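Local coordinates for protein rusticyanin (Thiobacillus ferrooxidans, PDB 2CAK) that carries electrons through a single bound copper ion, passing them from cytochrome c552 to the A-type oxidase in the iron respiratory electron transport chain, at residues G81-S85 / I139-A143; T129-Y135 / F148-K154. The contacts are given in a common frame with arbitrary orientation. Where two conformers were deposited one is given. Numbering follows the deposited sequence.

Interaction 1: G81-S85 / I139-A143. With CU1 (copper (I) ion), chain B.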
ATOM      1  N   GLY A  81      11.680   6.581  11.174  1.00 16.80           N
ATOM      2  CA  GLY A  81      11.019   7.285  12.259  1.00 19.64           C
ATOM      3  C   GLY A  81       9.519   7.094  12.376  1.00 18.29           C
ATOM      4  O   GLY A  81       8.912   7.575  13.349  1.00 18.62           O
ATOM      5  N   PHE A  82       8.873   6.447  11.428  1.00 16.38           N
ATOM      6  CA  PHE A  82       7.433   6.326  11.365  1.00 17.10           C
ATOM      7  C   PHE A  82       7.023   4.883  11.111  1.00 15.83           C
ATOM      8  O   PHE A  82       7.669   4.201  10.347  1.00 26.29           O
ATOM      9  CB  PHE A  82       6.848   7.197  10.239  1.00 22.43           C
ATOM     10  CG  PHE A  82       7.092   8.659  10.552  1.00 26.13           C
ATOM     11  CD1 PHE A  82       8.243   9.314  10.133  1.00 28.42           C
ATOM     12  CD2 PHE A  82       6.176   9.346  11.315  1.00 32.15           C
ATOM     13  CE1 PHE A  82       8.449  10.635  10.458  1.00 31.38           C
ATOM     14  CE2 PHE A  82       6.359  10.706  11.605  1.00 34.93           C
ATOM     15  CZ  PHE A  82       7.493  11.339  11.174  1.00 35.85           C
ATOM     16  N   GLY A  83       5.939   4.460  11.712  1.00 13.44           N
ATOM     17  CA  GLY A  83       5.366   3.145  11.517  1.00 13.47           C
ATOM     18  C   GLY A  83       4.082   3.060  10.741  1.00 13.74           C
ATOM     19  O   GLY A  83       3.017   2.632  11.239  1.00 15.09           O
ATOM     20  N   HIS A  84       4.098   3.413   9.486  1.00 11.76           N
ATOM     21  CA  HIS A  84       2.931   3.540   8.622  1.00 10.17           C
ATOM     22  C   HIS A  84       2.218   2.218   8.454  1.00 10.49           C
ATOM     23  O   HIS A  84       2.808   1.137   8.547  1.00 12.88           O
ATOM     24  CB  HIS A  84       3.428   4.007   7.243  1.00 11.03           C
ATOM     25  CG  HIS A  84       4.126   5.319   7.198  1.00 10.74           C
ATOM     26  ND1 HIS A  84       3.509   6.551   7.254  1.00 11.46           N
ATOM     27  CD2 HIS A  84       5.457   5.553   7.035  1.00 11.79           C
ATOM     28  CE1 HIS A  84       4.454   7.464   7.130  1.00 12.55           C
ATOM     29  NE2 HIS A  84       5.672   6.905   7.010  1.00 11.92           N
ATOM     30  N   SER A  85       0.937   2.307   8.140  1.00 10.89           N
ATOM     31  CA  SER A  85       0.140   1.120   7.825  1.00 10.77           C
ATOM     32  C   SER A  85      -0.367   1.189   6.386  1.00 10.17           C
ATOM     33  O   SER A  85      -0.275   2.224   5.723  1.00 11.61           O
ATOM     34  CB  SER A  85      -1.062   0.951   8.765  1.00 11.57           C
ATOM     35  OG  SER A  85      -2.066   1.927   8.555  1.00 12.96           O
ATOM     36  N   ILE A 139      -1.991   6.227  10.614  1.00 12.91           N
ATOM     37  CA  ILE A 139      -1.341   7.114  11.574  1.00 13.45           C
ATOM     38  C   ILE A 139      -2.097   8.412  11.626  1.00 14.75           C
ATOM     39  O   ILE A 139      -2.364   8.966  10.538  1.00 14.79           O
ATOM     40  CB  ILE A 139       0.129   7.378  11.260  1.00 13.68           C
ATOM     41  CG1 ILE A 139       0.993   6.122  11.434  1.00 16.11           C
ATOM     42  CG2 ILE A 139       0.685   8.490  12.162  1.00 16.05           C
ATOM     43  CD1 ILE A 139       2.490   6.319  11.115  1.00 24.73           C
ATOM     44  N   PRO A 140      -2.490   8.914  12.786  1.00 14.42           N
ATOM     45  CA  PRO A 140      -3.272  10.189  12.799  1.00 15.35           C
ATOM     46  C   PRO A 140      -2.644  11.304  12.006  1.00 15.78           C
ATOM     47  O   PRO A 140      -1.457  11.600  12.105  1.00 18.02           O
ATOM     48  CB  PRO A 140      -3.322  10.511  14.314  1.00 17.52           C
ATOM     49  CG  PRO A 140      -3.388   9.127  14.942  1.00 16.89           C
ATOM     50  CD  PRO A 140      -2.377   8.330  14.120  1.00 15.54           C
ATOM     51  N   GLY A 141      -3.438  11.895  11.126  1.00 15.61           N
ATOM     52  CA  GLY A 141      -3.041  12.972  10.268  1.00 16.73           C
ATOM     53  C   GLY A 141      -2.572  12.586   8.893  1.00 15.00           C
ATOM     54  O   GLY A 141      -2.553  13.426   7.999  1.00 17.62           O
ATOM     55  N   HIS A 142      -2.119  11.339   8.670  1.00 14.24           N
ATOM     56  CA  HIS A 142      -1.450  11.048   7.420  1.00 13.42           C
ATOM     57  C   HIS A 142      -2.430  10.985   6.242  1.00 13.53           C
ATOM     58  O   HIS A 142      -2.123  11.593   5.203  1.00 15.27           O
ATOM     59  CB  HIS A 142      -0.641   9.748   7.539  1.00 13.24           C
ATOM     60  CG  HIS A 142       0.622   9.909   8.335  1.00 13.31           C
ATOM     61  ND1 HIS A 142       1.608   8.943   8.336  1.00 13.01           N
ATOM     62  CD2 HIS A 142       1.017  10.938   9.140  1.00 16.32           C
ATOM     63  CE1 HIS A 142       2.564   9.413   9.142  1.00 14.75           C
ATOM     64  NE2 HIS A 142       2.243  10.613   9.642  1.00 16.44           N
ATOM     65  N   ALA A 143      -3.533  10.259   6.374  1.00 13.75           N
ATOM     66  CA  ALA A 143      -4.537  10.274   5.320  1.00 14.04           C
ATOM     67  C   ALA A 143      -5.090  11.672   5.013  1.00 14.82           C
ATOM     68  O   ALA A 143      -5.358  11.981   3.847  1.00 16.01           O
ATOM     69  CB  ALA A 143      -5.643   9.255   5.610  1.00 15.03           C
TER
HETATM   70 CU   CU1 B 156       1.525   7.039   7.508  1.00 13.41          CU
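Two loops that lie far apart in sequence meet here around one copper ion, without regular secondary structure in either. Ile139 begins segment 139-143 and, of its five residues, buries the most area against 81-85. With chi1 m and chi2 t its side chain extends until Ile139 CD1 rests 3.6 Å from Gly83 C and 3.7 Å from His84 N; the same methyl is 4.0 Å from His84 ND1, so it packs beside the liganding imidazole. Pro140 and Gly141 then turn the chain away from the other loop. Gly141 has phi/psi of 94/-22, where a side chain would be jammed against the preceding carbonyl, and the turn is closed by the backbone hydrogen bond from His142 N to Ile139 O at 3.0 Å. This brings His142 back toward 81-85. His142 ND1 binds the copper, CU1, at 2.1 Å, as does ND1 of His84, also at 2.1 Å. The two imidazoles meet rim to rim, centroids 5.0 Å apart and planes at 44°, neither over the face of the other. Phe82 lies next to this pair, its CD2 4.2 Å from His142 CE1, and Phe50 meets both the Phe82 and His142 rings. Cys137 and Met147 complete the type 1 (blue) copper site of the cupredoxin fold. The 3.2 Å between His84 ND1 and His142 ND1 is metal-imposed: both nitrogens donate to the ion and do not hydrogen-bond to each other. Coordination plus apolar packing thus joins the loops, consistent with a metal centre sheltered for electron transfer.

Interaction 2: T129-Y135 / F148-K154; sequences TAGTYYY and FGKIIVK. Unlike the reference sequence in segment 148-154: Ile152 (reference Val).
Strands 131-135 and 148-153 form an antiparallel pair, axes 4.5 Å apart at closest approach and directions 153° apart. Both backbones are extended (phi/psi -132/144 at Tyr134, -128/126 at Ile151); Gly131, at 147/-172, needs glycine's freedom. Register is Gly131-Val153, Thr132-Ile152, Tyr133-Ile151, Tyr134-Lys150 and Tyr135-Gly149, the first, third and fifth being hydrogen-bonded pairs with two bonds each: Gly131 N-Val153 O 3.1 Å and Val153 N-Gly131 O 2.9 Å; Tyr133 N-Ile151 O 2.9 Å and Ile151 N-Tyr133 O 2.8 Å; Tyr135 N-Gly149 O 2.9 Å and Gly149 N-Tyr135 O 3.0 Å.

Apolar packing on the face of Tyr133, Tyr135, Ile151 and Val153 places Tyr133 CE1 3.8 Å from Val153 CG2 and Tyr135 CD1 3.7 Å from Ile151 CG1. Tyr135 (chi1 p) swings its ring over Gly149, a CH-pi contact with Gly149 CA 3.8 Å from the Tyr135 centroid; a CB there would clash with the phenol. On the opposite face, with Thr132 and Ile152, Tyr134 CE1 lies 3.9 Å from Lys150 CG.

Tyrosine hydroxyls bond to carbonyls: Tyr133 OH to Thr129 O at 2.7 Å, Tyr135 OH to Pro61 O outside both segments. In this C-terminal cupredoxin hairpin, six backbone bonds fix register while aromatic and aliphatic groups fill the buried face.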
ATOM      1  N   THR A 129     -14.395  -8.026  -4.443  1.00 19.70           N
ATOM      2  CA  THR A 129     -15.513  -7.932  -5.373  1.00 22.45           C
ATOM      3  C   THR A 129     -15.391  -6.608  -6.110  1.00 19.93           C
ATOM      4  O   THR A 129     -14.709  -5.690  -5.675  1.00 18.52           O
ATOM      5  CB  THR A 129     -16.823  -8.128  -4.605  1.00 26.99           C
ATOM      6  OG1 THR A 129     -17.137  -6.983  -3.866  1.00 32.66           O
ATOM      7  CG2 THR A 129     -16.751  -9.302  -3.601  1.00 43.66           C
ATOM      8  N   ALA A 130     -16.062  -6.493  -7.258  1.00 18.12           N
ATOM      9  CA  ALA A 130     -16.044  -5.287  -8.034  1.00 17.18           C
ATOM     10  C   ALA A 130     -16.514  -4.071  -7.216  1.00 16.52           C
ATOM     11  O   ALA A 130     -17.414  -4.142  -6.382  1.00 18.11           O
ATOM     12  CB  ALA A 130     -16.948  -5.373  -9.268  1.00 20.84           C
ATOM     13  N   GLY A 131     -15.866  -2.918  -7.484  1.00 15.21           N
ATOM     14  CA  GLY A 131     -16.180  -1.646  -6.865  1.00 14.86           C
ATOM     15  C   GLY A 131     -14.968  -0.777  -6.677  1.00 13.24           C
ATOM     16  O   GLY A 131     -13.876  -1.125  -7.156  1.00 16.28           O
ATOM     17  N   THR A 132     -15.169   0.287  -5.988  1.00 13.38           N
ATOM     18  CA  THR A 132     -14.125   1.264  -5.661  1.00 13.51           C
ATOM     19  C   THR A 132     -13.697   1.113  -4.221  1.00 13.28           C
ATOM     20  O   THR A 132     -14.545   1.007  -3.330  1.00 15.71           O
ATOM     21  CB  THR A 132     -14.617   2.683  -5.972  1.00 15.88           C
ATOM     22  OG1 THR A 132     -14.935   2.725  -7.388  1.00 20.49           O
ATOM     23  CG2 THR A 132     -13.522   3.670  -5.660  1.00 21.71           C
ATOM     24  N   TYR A 133     -12.383   1.128  -4.010  1.00 12.37           N
ATOM     25  CA  TYR A 133     -11.742   1.052  -2.700  1.00 12.93           C
ATOM     26  C   TYR A 133     -10.678   2.150  -2.602  1.00 12.25           C
ATOM     27  O   TYR A 133     -10.283   2.767  -3.610  1.00 13.14           O
ATOM     28  CB  TYR A 133     -11.124  -0.326  -2.464  1.00 13.30           C
ATOM     29  CG  TYR A 133     -12.036  -1.519  -2.666  1.00 13.56           C
ATOM     30  CD1 TYR A 133     -12.373  -1.976  -3.936  1.00 14.48           C
ATOM     31  CD2 TYR A 133     -12.555  -2.231  -1.587  1.00 15.32           C
ATOM     32  CE1 TYR A 133     -13.202  -3.062  -4.094  1.00 15.23           C
ATOM     33  CE2 TYR A 133     -13.375  -3.330  -1.744  1.00 16.36           C
ATOM     34  CZ  TYR A 133     -13.700  -3.758  -3.016  1.00 15.07           C
ATOM     35  OH  TYR A 133     -14.519  -4.850  -3.138  1.00 19.37           O
ATOM     36  N   TYR A 134     -10.192   2.363  -1.382  1.00 12.47           N
ATOM     37  CA  TYR A 134      -9.095   3.264  -1.132  1.00 12.44           C
ATOM     38  C   TYR A 134      -8.068   2.559  -0.233  1.00 11.25           C
ATOM     39  O   TYR A 134      -8.477   1.809   0.646  1.00 13.25           O
ATOM     40  CB  TYR A 134      -9.568   4.546  -0.426  1.00 13.83           C
ATOM     41  CG  TYR A 134     -10.445   5.356  -1.367  1.00 17.41           C
ATOM     42  CD1 TYR A 134      -9.922   6.347  -2.193  1.00 19.58           C
ATOM     43  CD2 TYR A 134     -11.817   5.087  -1.473  1.00 19.75           C
ATOM     44  CE1 TYR A 134     -10.748   7.046  -3.047  1.00 23.18           C
ATOM     45  CE2 TYR A 134     -12.610   5.773  -2.352  1.00 24.44           C
ATOM     46  CZ  TYR A 134     -12.085   6.765  -3.130  1.00 25.08           C
ATOM     47  OH  TYR A 134     -12.903   7.446  -4.019  1.00 33.39           O
ATOM     48  N   TYR A 135      -6.797   2.819  -0.466  1.00 11.45           N
ATOM     49  CA  TYR A 135      -5.742   2.371   0.443  1.00 10.55           C
ATOM     50  C   TYR A 135      -5.268   3.609   1.223  1.00 10.77           C
ATOM     51  O   TYR A 135      -5.062   4.662   0.633  1.00 12.87           O
ATOM     52  CB  TYR A 135      -4.592   1.655  -0.277  1.00 11.18           C
ATOM     53  CG  TYR A 135      -3.873   2.372  -1.402  1.00 10.90           C
ATOM     54  CD1 TYR A 135      -4.356   2.390  -2.706  1.00 11.70           C
ATOM     55  CD2 TYR A 135      -2.695   3.049  -1.168  1.00 12.32           C
ATOM     56  CE1 TYR A 135      -3.704   3.052  -3.725  1.00 11.79           C
ATOM     57  CE2 TYR A 135      -2.020   3.692  -2.187  1.00 13.50           C
ATOM     58  CZ  TYR A 135      -2.524   3.694  -3.450  1.00 11.93           C
ATOM     59  OH  TYR A 135      -1.837   4.370  -4.449  1.00 14.56           O
ATOM     60  N   PHE A 148      -2.962   8.406   0.772  1.00 12.17           N
ATOM     61  CA  PHE A 148      -4.015   7.491   0.334  1.00 11.45           C
ATOM     62  C   PHE A 148      -3.973   7.477  -1.199  1.00 11.48           C
ATOM     63  O   PHE A 148      -3.509   8.409  -1.859  1.00 13.30           O
ATOM     64  CB  PHE A 148      -5.404   7.903   0.835  1.00 12.95           C
ATOM     65  CG  PHE A 148      -5.965   9.161   0.232  1.00 14.52           C
ATOM     66  CD1 PHE A 148      -5.711  10.391   0.816  1.00 17.83           C
ATOM     67  CD2 PHE A 148      -6.744   9.156  -0.908  1.00 17.24           C
ATOM     68  CE1 PHE A 148      -6.215  11.562   0.258  1.00 20.53           C
ATOM     69  CE2 PHE A 148      -7.245  10.292  -1.493  1.00 20.89           C
ATOM     70  CZ  PHE A 148      -6.990  11.512  -0.897  1.00 22.46           C
ATOM     71  N   GLY A 149      -4.600   6.416  -1.745  1.00 12.35           N
ATOM     72  CA  GLY A 149      -4.878   6.315  -3.135  1.00 12.63           C
ATOM     73  C   GLY A 149      -6.107   5.501  -3.428  1.00 11.40           C
ATOM     74  O   GLY A 149      -6.691   4.922  -2.511  1.00 14.21           O
ATOM     75  N   LYS A 150      -6.501   5.429  -4.690  1.00 12.59           N
ATOM     76  CA  LYS A 150      -7.745   4.756  -5.095  1.00 12.16           C
ATOM     77  C   LYS A 150      -7.459   3.427  -5.773  1.00 11.99           C
ATOM     78  O   LYS A 150      -6.438   3.287  -6.462  1.00 12.97           O
ATOM     79  CB  LYS A 150      -8.475   5.716  -6.047  1.00 14.65           C
ATOM     80  CG  LYS A 150      -9.873   5.312  -6.424  1.00 17.31           C
ATOM     81  CD  LYS A 150     -10.591   6.396  -7.203  1.00 23.63           C
ATOM     82  CE  LYS A 150     -10.094   6.687  -8.568  1.00 30.59           C
ATOM     83  NZ  LYS A 150     -11.142   7.668  -9.108  1.00 40.24           N
ATOM     84  N   ILE A 151      -8.356   2.483  -5.646  1.00 11.42           N
ATOM     85  CA  ILE A 151      -8.341   1.186  -6.322  1.00 11.12           C
ATOM     86  C   ILE A 151      -9.681   0.974  -7.007  1.00 12.14           C
ATOM     87  O   ILE A 151     -10.741   1.122  -6.373  1.00 15.48           O
ATOM     88  CB  ILE A 151      -8.105   0.042  -5.317  1.00 12.43           C
ATOM     89  CG1 ILE A 151      -6.866   0.296  -4.485  1.00 13.64           C
ATOM     90  CG2 ILE A 151      -8.068  -1.273  -6.051  1.00 15.07           C
ATOM     91  CD1 ILE A 151      -6.721  -0.707  -3.365  1.00 16.81           C
ATOM     92  N   ILE A 152      -9.620   0.689  -8.298  1.00 13.02           N
ATOM     93  CA  ILE A 152     -10.852   0.335  -9.053  1.00 13.59           C
ATOM     94  C   ILE A 152     -10.758  -1.138  -9.436  1.00 13.38           C
ATOM     95  O   ILE A 152      -9.811  -1.552 -10.082  1.00 15.57           O
ATOM     96  CB  ILE A 152     -10.989   1.225 -10.285  1.00 16.85           C
ATOM     97  CG1 ILE A 152     -11.049   2.715  -9.960  1.00 21.24           C
ATOM     98  CG2 ILE A 152     -12.203   0.791 -11.146  1.00 21.11           C
ATOM     99  CD1 ILE A 152     -11.070   3.663 -11.091  1.00 33.52           C
ATOM    100  N   VAL A 153     -11.726  -1.924  -8.952  1.00 14.35           N
ATOM    101  CA  VAL A 153     -11.805  -3.350  -9.292  1.00 14.60           C
ATOM    102  C   VAL A 153     -12.971  -3.542 -10.254  1.00 14.48           C
ATOM    103  O   VAL A 153     -14.104  -3.190  -9.964  1.00 18.56           O
ATOM    104  CB  VAL A 153     -11.994  -4.204  -8.049  1.00 14.84           C
ATOM    105  CG1 VAL A 153     -12.153  -5.699  -8.468  1.00 17.70           C
ATOM    106  CG2 VAL A 153     -10.882  -3.972  -7.009  1.00 15.94           C
ATOM    107  N   LYS A 154     -12.678  -3.987 -11.445  1.00 19.78           N
ATOM    108  CA  LYS A 154     -13.642  -4.260 -12.496  1.00 26.99           C
ATOM    109  C   LYS A 154     -14.503  -5.474 -12.166  1.00 29.01           C
ATOM    110  O   LYS A 154     -14.155  -6.264 -11.232  1.00 32.34           O
ATOM    111  CB  LYS A 154     -12.855  -4.367 -13.806  0.50 32.42           C
ATOM    112  CG  LYS A 154     -12.080  -3.044 -14.036  0.50 35.56           C
ATOM    113  CD  LYS A 154     -11.832  -2.769 -15.509  0.50 37.73           C
ATOM    114  CE  LYS A 154     -11.158  -1.435 -15.783  0.50 40.04           C
ATOM    115  NZ  LYS A 154     -11.864  -0.274 -15.165  0.50 46.53           N
ATOM    116  OXT LYS A 154     -15.475  -5.618 -12.918  1.00 36.32           O
TER

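How the interactions relate
The centres of the two interactions lie about 21 Å apart, and their segments alternate along the chain: 81-85, 129-135, 139-143, 148-154. Interaction 2 pairs strands 131-136 and 148-153, neighbours in the seven-strand sheet. The loop between these strands carries 139-143, as well as Cys137 and Met147, so three of the four copper ligands belong to the connection of one hairpin. The fourth, His84, comes from the loop between strand 70-77 of the other sheet and strand 87-89 of this one. The contacts touch through Ala143 O and Phe148 CD1, 3.4 Å apart. The arrangement is that of cupredoxins: a paired-strand framework presents its ligand loop to a histidine from elsewhere in the chain.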